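Local coordinates for phosphoribosyl-glycinamide (GAR) synthetase (Cryptococcus neoformans var. grubii serotype A, PDB 7LVO), which catalyses, through its N-terminal GAR synthetase half, the ATP-dependent joining of glycine to 5-phosphoribosylamine, the second step of de novo purine biosynthesis, at residues 41-46 with 86-91; 52-57 with 406-411; 337-342 with 378-383; 426-431 with 452-457. All blocks are in the same frame, centred on the assembly; numbering follows the deposited sequence.

Contact 1 of 4, residues 41-46 with 86-91; sequences LLLGAG and LPWGAP
Leu43 and Gly44 close the strand 38-44 against the indole of Trp88, and the pairing illustrates how the carboxyl end of a central parallel strand can be partly covered by a ring from a loop. Earlier along the segment, Leu41 and Leu42 sit in the sheet and pack on its covering helices. The side chain of Leu43 is the first to turn to the loop. Its CB lies 3.7 Å from Trp88 CZ2 and 4.1 Å from Trp88 CE2, so the benzo part of the indole takes most of the touch. CD2 of Leu43 approaches the pyrrole side, 4.2 Å from Trp88 NE1, and the leucine runs slantwise to the indole. At Gly44 it is the backbone, not a side chain, that meets the ring: Gly44 N stands 3.5 Å from Trp88 CZ2, at the rim of the ring and near its plane. The positive phi of Gly44, 136°, would press a CB against the carbonyl oxygen of the preceding residue, which glycine avoids. Gly46 then takes the N-cap position of the helix 47-56. Trp88 reaches the strand with CG anti to its carbonyl carbon (chi1 -65°), and a weak hydrogen bond from NE1 to Cys68 O helps to fix the turn of the indole. Within the parallel sheet of the N domain, the strand 38-44 runs between the strands 62-67 and 108-111. Helix 95-104 supplies Ile97 to Leu41 and Leu43, whereas helix 47-56 sets Ala53 and Leu56 against Leu42.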
loop_
_atom_site.group_PDB
_atom_site.type_symbol
_atom_site.label_atom_id
_atom_site.label_comp_id
_atom_site.label_asym_id
_atom_site.label_seq_id
_atom_site.Cartn_x
_atom_site.Cartn_y
_atom_site.Cartn_z
ATOM N N LEU A 41 16.990 5.769 2.464
ATOM C CA LEU A 41 16.635 4.937 3.606
ATOM C C LEU A 41 15.196 4.473 3.447
ATOM O O LEU A 41 14.270 5.299 3.430
ATOM C CB LEU A 41 16.803 5.710 4.912
ATOM C CG LEU A 41 16.325 5.026 6.188
ATOM C CD1 LEU A 41 17.141 3.774 6.480
ATOM C CD2 LEU A 41 16.395 6.001 7.355
ATOM N N LEU A 42 15.015 3.156 3.325
ATOM C CA LEU A 42 13.693 2.550 3.243
ATOM C C LEU A 42 13.300 2.027 4.616
ATOM O O LEU A 42 14.039 1.233 5.211
ATOM C CB LEU A 42 13.675 1.414 2.220
ATOM C CG LEU A 42 14.070 1.760 0.795
ATOM C CD1 LEU A 42 13.851 0.559 -0.117
ATOM C CD2 LEU A 42 13.290 2.959 0.275
ATOM N N LEU A 43 12.148 2.469 5.115
ATOM C CA LEU A 43 11.584 1.962 6.358
ATOM C C LEU A 43 10.571 0.866 6.022
ATOM O O LEU A 43 9.623 1.100 5.264
ATOM C CB LEU A 43 10.918 3.070 7.158
ATOM C CG LEU A 43 11.725 4.344 7.417
ATOM C CD1 LEU A 43 10.934 5.265 8.344
ATOM C CD2 LEU A 43 13.087 4.053 7.996
ATOM N N GLY A 44 10.775 -0.322 6.580
ATOM C CA GLY A 44 9.857 -1.425 6.352
ATOM C C GLY A 44 10.569 -2.734 6.083
ATOM O O GLY A 44 11.801 -2.775 6.021
ATOM N N ALA A 45 9.800 -3.816 5.913
ATOM C CA ALA A 45 10.391 -5.130 5.695
ATOM C C ALA A 45 9.490 -6.025 4.854
ATOM O O ALA A 45 9.576 -7.254 4.951
ATOM C CB ALA A 45 10.687 -5.820 7.032
ATOM N N GLY A 46 8.637 -5.429 4.016
ATOM C CA GLY A 46 7.735 -6.172 3.171
ATOM C C GLY A 46 8.206 -6.233 1.731
ATOM O O GLY A 46 9.258 -5.725 1.368
ATOM N N LEU A 86 17.945 -2.028 13.196
ATOM C CA LEU A 86 17.890 -0.971 14.192
ATOM C C LEU A 86 16.439 -0.586 14.435
ATOM O O LEU A 86 15.646 -0.524 13.484
ATOM C CB LEU A 86 18.682 0.262 13.737
ATOM C CG LEU A 86 18.811 1.386 14.760
ATOM C CD1 LEU A 86 19.739 0.977 15.892
ATOM C CD2 LEU A 86 19.297 2.668 14.092
ATOM N N PRO A 87 16.058 -0.331 15.684
ATOM C CA PRO A 87 14.691 0.135 15.941
ATOM C C PRO A 87 14.484 1.551 15.428
ATOM O O PRO A 87 15.426 2.341 15.310
ATOM C CB PRO A 87 14.565 0.076 17.470
ATOM C CG PRO A 87 15.693 -0.791 17.934
ATOM C CD PRO A 87 16.802 -0.580 16.935
ATOM N N TRP A 88 13.226 1.865 15.122
ATOM C CA TRP A 88 12.889 3.202 14.652
ATOM C C TRP A 88 12.810 4.209 15.791
ATOM O O TRP A 88 13.010 5.413 15.571
ATOM C CB TRP A 88 11.548 3.182 13.917
ATOM C CG TRP A 88 11.540 2.380 12.661
ATOM C CD1 TRP A 88 12.620 1.881 12.001
ATOM C CD2 TRP A 88 10.391 1.981 11.912
ATOM N NE1 TRP A 88 12.216 1.191 10.885
ATOM C CE2 TRP A 88 10.850 1.240 10.807
ATOM C CE3 TRP A 88 9.014 2.181 12.066
ATOM C CZ2 TRP A 88 9.988 0.702 9.860
ATOM C CZ3 TRP A 88 8.158 1.643 11.122
ATOM C CH2 TRP A 88 8.649 0.916 10.032
ATOM N N GLY A 89 12.516 3.749 16.996
ATOM C CA GLY A 89 12.205 4.662 18.088
ATOM C C GLY A 89 10.733 5.018 18.119
ATOM O O GLY A 89 10.052 5.079 17.097
ATOM N N ALA A 90 10.228 5.247 19.324
ATOM C CA ALA A 90 8.809 5.524 19.490
ATOM C C ALA A 90 8.465 6.895 18.910
ATOM O O ALA A 90 9.294 7.813 18.926
ATOM C CB ALA A 90 8.423 5.471 20.965
ATOM N N PRO A 91 7.253 7.061 18.387
ATOM C CA PRO A 91 6.834 8.384 17.904
ATOM C C PRO A 91 6.646 9.339 19.067
ATOM O O PRO A 91 6.554 8.901 20.223
ATOM C CB PRO A 91 5.502 8.106 17.190
ATOM C CG PRO A 91 5.409 6.618 17.052
ATOM C CD PRO A 91 6.200 6.047 18.194
#

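Contact 2 of 4, residues 52-57 with 406-411; sequences LAFKLA and GVEVFH
Phe54, on helix 47-56 of the N domain, meets Phe410 in an offset edge-to-face aromatic pair, a compact example of how two domains distant in sequence can be joined by ring packing. Phe410 belongs to strand 407-411, an outermost strand of the antiparallel sheet of the C domain. Following Phe54 outward, its CB already touches the other ring, 3.7 Å from Phe410 CE1. CG comes next, also in contact with Phe410 CE1 and lying in the plane of that ring, at its edge. On one side of the Phe54 ring, CD2 is 3.9 Å from Phe410 CZ, so the CE1-CZ edge of Phe410 is directed at the Phe54 face. The centroids are 5.5 Å apart and the planes are inclined at 65°. Farther out, CE1 and CZ leave Phe410 behind and come to Glu408, whose carboxylate carbon CD is 4.0 Å from Phe54 CZ. Phe54 reaches across because its CG is anti to the backbone N (chi1 169°), while the chain of Glu408 bends at chi2 and brings the carboxylate round to the ring. This approach is van der Waals packing, with carboxylate and ring planes 35° apart. His50, from the same helix as Phe54, makes a second edge-to-face pair with Phe410, and its ND1 is hydrogen-bonded to His411 N, adding a polar link to the domain interface. At the outer end of the contact, Glu408 OE1 lies 3.9 Å from Phe54 CE1.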
loop_
_atom_site.group_PDB
_atom_site.type_symbol
_atom_site.label_atom_id
_atom_site.label_comp_id
_atom_site.label_asym_id
_atom_site.label_seq_id
_atom_site.Cartn_x
_atom_site.Cartn_y
_atom_site.Cartn_z
ATOM N N LEU A 52 10.702 -1.867 -4.252
ATOM C CA LEU A 52 11.200 -0.498 -4.383
ATOM C C LEU A 52 12.726 -0.468 -4.403
ATOM O O LEU A 52 13.334 0.199 -5.251
ATOM C CB LEU A 52 10.662 0.376 -3.251
ATOM C CG LEU A 52 9.178 0.690 -3.308
ATOM C CD1 LEU A 52 8.703 1.323 -2.000
ATOM C CD2 LEU A 52 8.857 1.615 -4.486
ATOM N N ALA A 53 13.364 -1.180 -3.470
ATOM C CA ALA A 53 14.818 -1.289 -3.493
ATOM C C ALA A 53 15.300 -1.833 -4.826
ATOM O O ALA A 53 16.345 -1.405 -5.337
ATOM C CB ALA A 53 15.304 -2.182 -2.346
ATOM N N PHE A 54 14.547 -2.775 -5.402
ATOM C CA PHE A 54 14.909 -3.343 -6.691
ATOM C C PHE A 54 15.054 -2.258 -7.748
ATOM O O PHE A 54 16.051 -2.216 -8.476
ATOM C CB PHE A 54 13.852 -4.381 -7.094
ATOM C CG PHE A 54 13.955 -4.847 -8.518
ATOM C CD1 PHE A 54 14.949 -5.738 -8.904
ATOM C CD2 PHE A 54 13.043 -4.411 -9.466
ATOM C CE1 PHE A 54 15.037 -6.176 -10.217
ATOM C CE2 PHE A 54 13.127 -4.847 -10.783
ATOM C CZ PHE A 54 14.125 -5.729 -11.155
ATOM N N LYS A 55 14.072 -1.365 -7.842
ATOM C CA LYS A 55 14.113 -0.315 -8.857
ATOM C C LYS A 55 15.112 0.779 -8.496
ATOM O O LYS A 55 15.917 1.198 -9.337
ATOM C CB LYS A 55 12.719 0.281 -9.047
ATOM C CG LYS A 55 11.695 -0.685 -9.623
ATOM C CD LYS A 55 12.102 -1.195 -11.012
ATOM C CE LYS A 55 12.292 -0.056 -12.007
ATOM N NZ LYS A 55 12.542 -0.557 -13.391
ATOM N N LEU A 56 15.091 1.241 -7.241
ATOM C CA LEU A 56 16.004 2.308 -6.838
ATOM C C LEU A 56 17.457 1.919 -7.085
ATOM O O LEU A 56 18.274 2.758 -7.491
ATOM C CB LEU A 56 15.784 2.661 -5.369
ATOM C CG LEU A 56 14.416 3.241 -5.018
ATOM C CD1 LEU A 56 14.293 3.417 -3.513
ATOM C CD2 LEU A 56 14.160 4.555 -5.738
ATOM N N ALA A 57 17.795 0.648 -6.860
ATOM C CA ALA A 57 19.175 0.204 -7.027
ATOM C C ALA A 57 19.640 0.267 -8.479
ATOM O O ALA A 57 20.848 0.221 -8.734
ATOM C CB ALA A 57 19.333 -1.221 -6.499
ATOM N N GLY A 406 12.160 -14.213 -16.913
ATOM C CA GLY A 406 11.511 -12.943 -16.652
ATOM C C GLY A 406 10.708 -12.884 -15.372
ATOM O O GLY A 406 9.733 -12.131 -15.276
ATOM N N VAL A 407 11.112 -13.664 -14.376
ATOM C CA VAL A 407 10.432 -13.725 -13.089
ATOM C C VAL A 407 11.278 -12.993 -12.057
ATOM O O VAL A 407 12.497 -13.194 -11.988
ATOM C CB VAL A 407 10.177 -15.180 -12.652
ATOM C CG1 VAL A 407 9.554 -15.215 -11.270
ATOM C CG2 VAL A 407 9.282 -15.884 -13.655
ATOM N N GLU A 408 10.631 -12.148 -11.258
ATOM C CA GLU A 408 11.267 -11.456 -10.144
ATOM C C GLU A 408 10.588 -11.894 -8.854
ATOM O O GLU A 408 9.355 -11.851 -8.751
ATOM C CB GLU A 408 11.177 -9.934 -10.300
ATOM C CG GLU A 408 11.965 -9.388 -11.487
ATOM C CD GLU A 408 13.456 -9.640 -11.356
ATOM O OE1 GLU A 408 13.926 -9.875 -10.226
ATOM O OE2 GLU A 408 14.158 -9.608 -12.393
ATOM N N VAL A 409 11.389 -12.310 -7.877
ATOM C CA VAL A 409 10.896 -12.772 -6.587
ATOM C C VAL A 409 11.185 -11.678 -5.570
ATOM O O VAL A 409 12.349 -11.384 -5.268
ATOM C CB VAL A 409 11.537 -14.101 -6.173
ATOM C CG1 VAL A 409 10.991 -14.554 -4.818
ATOM C CG2 VAL A 409 11.319 -15.155 -7.239
ATOM N N PHE A 410 10.133 -11.094 -5.013
ATOM C CA PHE A 410 10.245 -10.072 -3.976
ATOM C C PHE A 410 9.829 -10.688 -2.649
ATOM O O PHE A 410 8.715 -11.213 -2.526
ATOM C CB PHE A 410 9.384 -8.846 -4.311
ATOM C CG PHE A 410 9.757 -8.190 -5.610
ATOM C CD1 PHE A 410 11.038 -7.693 -5.807
ATOM C CD2 PHE A 410 8.829 -8.068 -6.641
ATOM C CE1 PHE A 410 11.387 -7.084 -7.002
ATOM C CE2 PHE A 410 9.169 -7.457 -7.832
ATOM C CZ PHE A 410 10.448 -6.963 -8.015
ATOM N N HIS A 411 10.719 -10.618 -1.661
ATOM C CA HIS A 411 10.469 -11.229 -0.362
ATOM C C HIS A 411 9.656 -10.295 0.535
ATOM O O HIS A 411 9.847 -9.075 0.530
ATOM C CB HIS A 411 11.790 -11.579 0.330
ATOM C CG HIS A 411 12.623 -12.583 -0.401
ATOM N ND1 HIS A 411 13.474 -13.451 0.252
ATOM C CD2 HIS A 411 12.741 -12.863 -1.721
ATOM C CE1 HIS A 411 14.079 -14.220 -0.638
ATOM N NE2 HIS A 411 13.651 -13.885 -1.841
#

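Contact 3 of 4, residues 337-342 with 378-383; sequences GDPETQ and AVSVVL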
loop_
_atom_site.group_PDB
_atom_site.type_symbol
_atom_site.label_atom_id
_atom_site.label_comp_id
_atom_site.label_asym_id
_atom_site.label_seq_id
_atom_site.Cartn_x
_atom_site.Cartn_y
_atom_site.Cartn_z
ATOM N N GLY A 337 1.292 0.416 -2.148
ATOM C CA GLY A 337 0.501 -0.723 -1.748
ATOM C C GLY A 337 1.264 -2.030 -1.879
ATOM O O GLY A 337 2.247 -2.136 -2.610
ATOM N N ASP A 338 0.794 -3.038 -1.150
ATOM C CA ASP A 338 1.396 -4.365 -1.164
ATOM C C ASP A 338 0.269 -5.373 -1.347
ATOM O O ASP A 338 -0.679 -5.388 -0.534
ATOM C CB ASP A 338 2.170 -4.622 0.129
ATOM C CG ASP A 338 3.052 -5.852 0.050
ATOM O OD1 ASP A 338 2.566 -6.906 -0.374
ATOM O OD2 ASP A 338 4.249 -5.745 0.393
ATOM N N PRO A 339 0.320 -6.244 -2.369
ATOM C CA PRO A 339 1.399 -6.446 -3.342
ATOM C C PRO A 339 1.251 -5.701 -4.670
ATOM O O PRO A 339 1.830 -6.135 -5.658
ATOM C CB PRO A 339 1.338 -7.960 -3.587
ATOM C CG PRO A 339 -0.151 -8.238 -3.531
ATOM C CD PRO A 339 -0.727 -7.278 -2.497
ATOM N N GLU A 340 0.515 -4.589 -4.687
ATOM C CA GLU A 340 0.363 -3.838 -5.934
ATOM C C GLU A 340 1.710 -3.321 -6.430
ATOM O O GLU A 340 1.963 -3.276 -7.640
ATOM C CB GLU A 340 -0.607 -2.669 -5.738
ATOM C CG GLU A 340 -2.063 -3.058 -5.626
ATOM C CD GLU A 340 -2.520 -3.218 -4.197
ATOM O OE1 GLU A 340 -1.656 -3.245 -3.296
ATOM O OE2 GLU A 340 -3.739 -3.312 -3.975
ATOM N N THR A 341 2.585 -2.912 -5.508
ATOM C CA THR A 341 3.870 -2.348 -5.905
ATOM C C THR A 341 4.732 -3.377 -6.616
ATOM O O THR A 341 5.385 -3.062 -7.621
ATOM C CB THR A 341 4.599 -1.797 -4.680
ATOM O OG1 THR A 341 3.816 -0.756 -4.088
ATOM C CG2 THR A 341 5.969 -1.245 -5.056
ATOM N N GLN A 342 4.743 -4.619 -6.116
ATOM C CA GLN A 342 5.586 -5.644 -6.730
ATOM C C GLN A 342 5.263 -5.834 -8.205
ATOM O O GLN A 342 6.159 -6.127 -9.006
ATOM C CB GLN A 342 5.426 -6.973 -5.992
ATOM C CG GLN A 342 5.977 -6.966 -4.560
ATOM C CD GLN A 342 4.943 -6.556 -3.524
ATOM O OE1 GLN A 342 4.340 -5.480 -3.608
ATOM N NE2 GLN A 342 4.730 -7.421 -2.538
ATOM N N ALA A 378 1.483 -6.859 -15.804
ATOM C CA ALA A 378 2.331 -7.352 -14.725
ATOM C C ALA A 378 1.450 -8.013 -13.676
ATOM O O ALA A 378 0.315 -7.584 -13.435
ATOM C CB ALA A 378 3.155 -6.215 -14.090
ATOM N N VAL A 379 1.987 -9.056 -13.044
ATOM C CA VAL A 379 1.249 -9.847 -12.071
ATOM C C VAL A 379 2.161 -10.171 -10.898
ATOM O O VAL A 379 3.365 -10.373 -11.063
ATOM C CB VAL A 379 0.703 -11.155 -12.689
ATOM C CG1 VAL A 379 -0.090 -11.941 -11.653
ATOM C CG2 VAL A 379 -0.142 -10.861 -13.920
ATOM N N SER A 380 1.573 -10.224 -9.703
ATOM C CA SER A 380 2.272 -10.633 -8.492
ATOM C C SER A 380 1.428 -11.677 -7.783
ATOM O O SER A 380 0.233 -11.462 -7.567
ATOM C CB SER A 380 2.537 -9.444 -7.562
ATOM O OG SER A 380 1.332 -8.832 -7.134
ATOM N N VAL A 381 2.045 -12.797 -7.416
ATOM C CA VAL A 381 1.352 -13.904 -6.761
ATOM C C VAL A 381 2.053 -14.181 -5.437
ATOM O O VAL A 381 3.255 -14.469 -5.412
ATOM C CB VAL A 381 1.326 -15.162 -7.637
ATOM C CG1 VAL A 381 0.653 -16.307 -6.879
ATOM C CG2 VAL A 381 0.600 -14.890 -8.948
ATOM N N VAL A 382 1.299 -14.107 -4.345
ATOM C CA VAL A 382 1.851 -14.180 -3.000
ATOM C C VAL A 382 1.889 -15.631 -2.539
ATOM O O VAL A 382 0.932 -16.392 -2.730
ATOM C CB VAL A 382 1.029 -13.311 -2.024
ATOM C CG1 VAL A 382 1.475 -13.557 -0.586
ATOM C CG2 VAL A 382 1.157 -11.833 -2.378
ATOM N N LEU A 383 3.007 -16.011 -1.929
ATOM C CA LEU A 383 3.137 -17.266 -1.203
ATOM C C LEU A 383 3.097 -16.959 0.290
ATOM O O LEU A 383 3.903 -16.162 0.784
ATOM C CB LEU A 383 4.430 -17.980 -1.576
ATOM C CG LEU A 383 4.307 -19.108 -2.601
ATOM C CD1 LEU A 383 3.710 -18.618 -3.903
ATOM C CD2 LEU A 383 5.672 -19.744 -2.849
#
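The loop 337-339 turns through a cis peptide bond before Pro339 into helix 340-344, and the nearest pair of CA atoms between this segment and strand 377-384 is that of Gln342 and Ser380, 6.2 Å apart. Ser380 spans the gap: its OG donates a hydrogen bond of 3.1 Å to Pro339 O. The hydroxyl comes from above the carbonyl plane, 46° out of it, and is placed by a chi1 of 61°, with OG between the backbone N and the carbonyl carbon. The proline ring lies alongside, its CB 3.7 Å from Ser380 OG, and its CG packs on Val382 CG2 at 4.0 Å, the two side chains crossing at about a right angle. Gln342 adds an aliphatic touch, CB to Ser380 CB at 4.1 Å, before its chain bends at chi2 and folds back over its own loop. There Gln342 NE2 gives an almost straight bond of 3.1 Å to Asp338 OD1, with the acceptor in the amide plane, while Asp338 OD2 accepts from Arg48 N. Gly337 O is gripped twice, by Thr341 N and by Thr341 OG1, which holds the start of the helix to the loop. The contact joins the ATP-grasp domain to the C domain: Glu340 OE2 is hydrogen-bonded to Ser242 OG, part of the predicted ATP site, and the loop follows closely after the predicted magnesium ligands Glu331 and Asn333.

Contact 4 of 4, residues 426-431 with 452-457; sequences GRVLAV and ISFQGQ. With EDO (1,2-ethanediol), chain C.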
loop_
_atom_site.group_PDB
_atom_site.type_symbol
_atom_site.label_atom_id
_atom_site.label_comp_id
_atom_site.label_asym_id
_atom_site.label_seq_id
_atom_site.Cartn_x
_atom_site.Cartn_y
_atom_site.Cartn_z
ATOM N N GLY A 426 3.453 -13.885 7.705
ATOM C CA GLY A 426 2.312 -14.498 7.053
ATOM C C GLY A 426 2.479 -14.585 5.550
ATOM O O GLY A 426 2.497 -15.683 4.979
ATOM N N ARG A 427 2.591 -13.428 4.897
ATOM C CA ARG A 427 2.948 -13.376 3.488
ATOM C C ARG A 427 4.464 -13.465 3.370
ATOM O O ARG A 427 5.183 -12.573 3.839
ATOM C CB ARG A 427 2.414 -12.094 2.848
ATOM C CG ARG A 427 0.896 -11.976 2.902
ATOM C CD ARG A 427 0.379 -10.794 2.083
ATOM N NE ARG A 427 0.727 -9.515 2.683
ATOM C CZ ARG A 427 0.500 -8.333 2.127
ATOM N NH1 ARG A 427 -0.091 -8.224 0.950
ATOM N NH2 ARG A 427 0.859 -7.233 2.773
ATOM N N VAL A 428 4.951 -14.541 2.759
ATOM C CA VAL A 428 6.383 -14.813 2.722
ATOM C C VAL A 428 7.059 -14.088 1.566
ATOM O O VAL A 428 8.058 -13.387 1.757
ATOM C CB VAL A 428 6.622 -16.334 2.651
ATOM C CG1 VAL A 428 8.107 -16.645 2.700
ATOM C CG2 VAL A 428 5.895 -17.034 3.787
ATOM N N LEU A 429 6.537 -14.242 0.353
ATOM C CA LEU A 429 7.144 -13.615 -0.809
ATOM C C LEU A 429 6.096 -13.515 -1.913
ATOM O O LEU A 429 4.964 -13.989 -1.777
ATOM C CB LEU A 429 8.386 -14.389 -1.269
ATOM C CG LEU A 429 8.237 -15.872 -1.641
ATOM C CD1 LEU A 429 7.566 -16.034 -3.000
ATOM C CD2 LEU A 429 9.587 -16.554 -1.619
ATOM N N ALA A 430 6.484 -12.886 -3.014
ATOM C CA ALA A 430 5.623 -12.727 -4.177
ATOM C C ALA A 430 6.428 -13.056 -5.426
ATOM O O ALA A 430 7.534 -12.542 -5.608
ATOM C CB ALA A 430 5.063 -11.303 -4.258
ATOM N N VAL A 431 5.879 -13.922 -6.268
ATOM C CA VAL A 431 6.480 -14.276 -7.551
ATOM C C VAL A 431 5.803 -13.422 -8.613
ATOM O O VAL A 431 4.584 -13.498 -8.790
ATOM C CB VAL A 431 6.326 -15.773 -7.853
ATOM C CG1 VAL A 431 7.074 -16.134 -9.132
ATOM C CG2 VAL A 431 6.833 -16.603 -6.687
ATOM N N ILE A 452 10.182 -22.598 -5.960
ATOM C CA ILE A 452 10.167 -22.151 -4.572
ATOM C C ILE A 452 9.398 -23.184 -3.761
ATOM O O ILE A 452 8.330 -23.645 -4.183
ATOM C CB ILE A 452 9.529 -20.754 -4.419
ATOM C CG1 ILE A 452 10.234 -19.746 -5.318
ATOM C CG2 ILE A 452 9.576 -20.302 -2.958
ATOM C CD1 ILE A 452 9.577 -18.385 -5.356
ATOM N N SER A 453 9.934 -23.546 -2.598
ATOM C CA SER A 453 9.302 -24.558 -1.765
ATOM C C SER A 453 9.653 -24.322 -0.305
ATOM O O SER A 453 10.827 -24.155 0.036
ATOM C CB SER A 453 9.737 -25.965 -2.196
ATOM O OG SER A 453 9.095 -26.960 -1.419
ATOM N N PHE A 454 8.631 -24.306 0.547
ATOM C CA PHE A 454 8.823 -24.326 1.990
ATOM C C PHE A 454 7.598 -24.974 2.622
ATOM O O PHE A 454 6.483 -24.871 2.098
ATOM C CB PHE A 454 9.074 -22.928 2.565
ATOM C CG PHE A 454 7.983 -21.939 2.290
ATOM C CD1 PHE A 454 6.925 -21.794 3.170
ATOM C CD2 PHE A 454 8.022 -21.141 1.158
ATOM C CE1 PHE A 454 5.919 -20.876 2.924
ATOM C CE2 PHE A 454 7.019 -20.223 0.905
ATOM C CZ PHE A 454 5.970 -20.084 1.785
ATOM N N GLN A 455 7.819 -25.647 3.751
ATOM C CA GLN A 455 6.769 -26.417 4.399
ATOM C C GLN A 455 5.544 -25.551 4.653
ATOM O O GLN A 455 5.635 -24.473 5.246
ATOM C CB GLN A 455 7.290 -27.001 5.715
ATOM C CG GLN A 455 6.314 -27.934 6.417
ATOM C CD GLN A 455 6.051 -29.205 5.631
ATOM O OE1 GLN A 455 6.941 -29.733 4.961
ATOM N NE2 GLN A 455 4.823 -29.697 5.700
ATOM N N GLY A 456 4.393 -26.033 4.195
ATOM C CA GLY A 456 3.139 -25.340 4.407
ATOM C C GLY A 456 2.883 -24.163 3.496
ATOM O O GLY A 456 1.964 -23.377 3.768
ATOM N N GLN A 457 3.661 -24.005 2.432
ATOM C CA GLN A 457 3.463 -22.864 1.545
ATOM C C GLN A 457 2.056 -22.894 0.963
ATOM O O GLN A 457 1.546 -23.952 0.582
ATOM C CB GLN A 457 4.502 -22.868 0.426
ATOM C CG GLN A 457 4.408 -24.048 -0.529
ATOM C CD GLN A 457 5.470 -23.997 -1.612
ATOM O OE1 GLN A 457 6.274 -23.065 -1.664
ATOM N NE2 GLN A 457 5.484 -25.003 -2.480
HETATM C C1 EDO C . 1.569 -10.471 6.161
HETATM O O1 EDO C . 2.305 -10.531 7.388
HETATM C C2 EDO C . 0.648 -9.255 6.156
HETATM O O2 EDO C . 1.431 -8.057 6.070
#
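Val428 and Phe454 point at each other from opposite directions across a hydrophobic layer of the C domain, in which strand 427-435 of the antiparallel sheet is covered by the segment that follows helix 438-449. The phenyl tip does the touching: Phe454 CZ is 3.6 Å from Val428 CG2, while Phe454 CE2 is 4.1 Å from Val428 CG1. Both methyls lie on the same side of the ring plane, obliquely over its tip. CG of Phe454 lies between the backbone N and the carbonyl carbon, which carries the ring toward Val428, and Gln457 CB sits over the centre of the other ring face, brought back there by the type II turn 454-457. Farther along, Ile452 serves two partners in different ways. Leu429 and Ile452 meet tip to tip, CD1 to CD1 at 3.9 Å, with Leu429 CD2 also close to Ile452 CG2. Val431, by contrast, slides past Ile452 in the reverse direction, its CG2 reaching Ile452 CD1. Valine and leucine in adjacent positions can both serve this layer because Val428 and Leu429 together face Leu383 in a classic beta bulge, which interrupts the usual alternation of sides. Val409 of strand 407-411 and Leu383 of strand 377-384 extend the same apolar layer around Ile452. Beyond it, Arg427 meets a 1,2-ethanediol, probably from the crystallisation liquor, through a weak hydrogen bond from Arg427 NH2 to the diol O2 at 3.4 Å.

Together the contacts trace a route from the N domain through the C-domain sheet. Contact 1 meets contact 2 where Leu42 CD1 packs 3.8 Å from Ala53 N. Contacts 2 and 3, with centres about 11 Å apart, touch through Phe410 CE2 and Gln342 O at 3.5 Å. Strand 427-435 lies between the strands of contacts 2 and 3 and carries contact 4: Ala430 N is 2.8 Å from Phe410 O, and Val431 N is 2.8 Å from Val381 O. Contact 3 lies nearest the predicted ATP and magnesium sites (side chains of Pro339 and Ser242 about 8 Å apart), then contact 1 (side chains of Trp88 and Leu195, about 10 Å); contacts 2 and 4 lie away from them.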